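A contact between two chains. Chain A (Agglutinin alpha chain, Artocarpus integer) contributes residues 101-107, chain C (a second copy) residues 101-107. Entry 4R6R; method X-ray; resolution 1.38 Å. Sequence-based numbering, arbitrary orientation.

Chain A, residues 101-107: GTPFNLP
Chain C, residues 101-107: GTPFNLP

Two copies of the same heptapeptide, G-T-P-F-N-L-P, meet as extended strands, residues 102 to 107 in each chain, with Gly A101 and Gly C101 lying just outside the strands. The strands run in broadly the same direction, their axes crossing at -46° and 6.3 Å apart at closest approach. The register pairs like with like at CA: the CA atoms of Pro A103 and Pro C103 are 7.0 Å apart, those of Phe A104 and Phe C104 5.9 Å, those of Leu A106 and Leu C106 7.6 Å. No direct hydrogen bond joins the stretches; side-chain packing and bridging waters join them, and they bury 296 Å² between them, both sides summed.

Gly A101 (phi/psi 115/-135) and Gly C101 (126/-130) adopt angles that would jam a CB against the preceding carbonyl, so glycine is required by the backbone rather than by the contact. From 102 on the backbone is extended, phi -71° to -159° and psi 93° to 157°.

Pro A103 and Pro C103 contribute the most buried area (53 and 49 Å²). Both rings are C-gamma endo, and CG of Pro A103 lies 4.0 Å from CD of Pro C103. Each ring also meets the threonine of the other chain: CG2 of Thr A102 is 3.9 Å from CG of Pro C103, and CG of Pro A103 is 3.9 Å from CG2 of Thr C102. With chi1 at m (-58° and -59°), each threonine offers its methyl to a rigid apolar ring.

At the closest-paired position, Phe A104 and Phe C104 both take chi1 p (70° and 61°) with chi2 near 90° (89° and 84°). Their CB atoms start sideways and the rings lead away from the partner strand. The rings are buried, yet little of that burial comes from this contact.

Asn A105 and Asn C105 are also p (chi1 69° and 75°), their ends coming nearer the other strand. OD1 of Asn C105 lies 4.4 Å from CB of Phe A104 and accepts a hydrogen bond from water 1 at 2.9 Å; the same water donates to O of Pro A103 at 3.0 Å, bridging the chains. Water 2 accepts from N of Asn A105 at 3.0 Å and N of Asn C105 at 3.1 Å, two donors that cannot bond to each other, and so bridges the strands.

Leu A106 and Leu C106 close the contact. Both have chi1 t (-169° and 176°), but chi2 differs, m (-76°) against p (73°). Their ends converge, CD2 of Leu A106 reaching CD1 of Leu C106 at 3.5 Å, a tight apolar contact between buried side chains. Pro A107 and Pro C107 take no part.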

# COMPACT_ATOMS: atom_id res chain seq x y z
N GLY A 101 24.97 11.10 -22.27
CA GLY A 101 23.87 12.02 -22.24
C GLY A 101 23.56 12.43 -20.80
O GLY A 101 24.47 12.74 -20.04
N THR A 102 22.27 12.43 -20.46
CA THR A 102 21.83 12.88 -19.12
C THR A 102 21.58 11.64 -18.25
O THR A 102 20.71 10.84 -18.59
CB THR A 102 20.52 13.67 -19.25
OG1 THR A 102 20.70 14.79 -20.13
CG2 THR A 102 20.06 14.23 -17.91
N PRO A 103 22.29 11.50 -17.12
CA PRO A 103 22.03 10.36 -16.25
C PRO A 103 20.70 10.49 -15.54
O PRO A 103 20.16 11.59 -15.34
CB PRO A 103 23.17 10.42 -15.24
CG PRO A 103 23.46 11.90 -15.12
CD PRO A 103 23.27 12.43 -16.52
N PHE A 104 20.14 9.31 -15.22
CA PHE A 104 19.01 9.19 -14.26
C PHE A 104 19.25 7.98 -13.42
O PHE A 104 20.00 7.03 -13.73
CB PHE A 104 17.64 9.13 -14.97
CG PHE A 104 17.43 7.85 -15.70
CD1 PHE A 104 16.86 6.74 -15.03
CD2 PHE A 104 17.87 7.71 -17.02
CE1 PHE A 104 16.75 5.52 -15.68
CE2 PHE A 104 17.70 6.49 -17.69
CZ PHE A 104 17.15 5.40 -16.99
N ASN A 105 18.62 8.00 -12.25
CA ASN A 105 18.67 6.85 -11.36
C ASN A 105 17.47 6.77 -10.44
O ASN A 105 16.97 7.81 -9.94
CB ASN A 105 19.96 6.73 -10.59
CG ASN A 105 20.11 7.81 -9.57
OD1 ASN A 105 20.57 7.54 -8.46
ND2 ASN A 105 19.77 9.06 -9.92
N LEU A 106 16.98 5.55 -10.31
CA LEU A 106 15.91 5.26 -9.34
C LEU A 106 16.46 4.19 -8.43
O LEU A 106 16.31 3.01 -8.71
CB LEU A 106 14.63 4.79 -10.07
CG LEU A 106 13.31 4.69 -9.26
CD1 LEU A 106 13.14 3.53 -8.33
CD2 LEU A 106 12.98 5.98 -8.51
N PRO A 107 17.07 4.57 -7.29
CA PRO A 107 17.46 3.65 -6.20
C PRO A 107 16.23 3.45 -5.30
O PRO A 107 15.38 4.34 -5.16
CB PRO A 107 18.55 4.40 -5.44
CG PRO A 107 18.59 5.75 -6.02
CD PRO A 107 17.44 5.96 -6.96
N GLY C 101 26.32 20.72 -11.79
CA GLY C 101 26.86 19.40 -11.52
C GLY C 101 26.12 18.21 -12.14
O GLY C 101 25.79 18.21 -13.33
N THR C 102 25.82 17.20 -11.33
CA THR C 102 25.17 15.99 -11.89
C THR C 102 23.66 16.07 -11.62
O THR C 102 23.27 16.21 -10.47
CB THR C 102 25.66 14.70 -11.26
OG1 THR C 102 27.08 14.57 -11.44
CG2 THR C 102 24.95 13.46 -11.86
N PRO C 103 22.82 15.97 -12.64
CA PRO C 103 21.36 16.12 -12.38
C PRO C 103 20.77 14.86 -11.89
O PRO C 103 21.34 13.76 -12.03
CB PRO C 103 20.79 16.50 -13.78
CG PRO C 103 21.69 15.68 -14.65
CD PRO C 103 23.10 15.80 -14.09
N PHE C 104 19.66 15.05 -11.12
CA PHE C 104 18.83 13.91 -10.70
C PHE C 104 17.37 14.38 -10.76
O PHE C 104 17.08 15.59 -10.66
CB PHE C 104 19.19 13.36 -9.30
CG PHE C 104 19.02 14.37 -8.20
CD1 PHE C 104 17.79 14.59 -7.61
CD2 PHE C 104 20.11 15.13 -7.75
CE1 PHE C 104 17.64 15.54 -6.58
CE2 PHE C 104 19.96 16.09 -6.77
CZ PHE C 104 18.74 16.28 -6.15
N ASN C 105 16.46 13.42 -10.93
CA ASN C 105 15.03 13.75 -10.95
C ASN C 105 14.18 12.56 -10.62
O ASN C 105 14.41 11.42 -11.10
CB ASN C 105 14.55 14.41 -12.25
CG ASN C 105 14.42 13.43 -13.41
OD1 ASN C 105 15.38 12.74 -13.80
ND2 ASN C 105 13.24 13.43 -14.03
N LEU C 106 13.15 12.83 -9.82
CA LEU C 106 12.13 11.83 -9.55
C LEU C 106 10.78 12.36 -9.95
O LEU C 106 10.23 13.19 -9.22
CB LEU C 106 12.13 11.47 -8.06
CG LEU C 106 11.02 10.46 -7.62
CD1 LEU C 106 11.39 9.05 -8.14
CD2 LEU C 106 10.77 10.56 -6.15
N PRO C 107 10.27 11.98 -11.12
CA PRO C 107 8.90 12.31 -11.48
C PRO C 107 7.98 11.22 -10.98
O PRO C 107 8.39 10.06 -10.90
CB PRO C 107 8.87 12.28 -13.03
CG PRO C 107 10.18 11.86 -13.41
CD PRO C 107 10.92 11.27 -12.27
O HOH W 1 18.18 13.37 -13.95
O HOH W 2 17.12 10.47 -11.44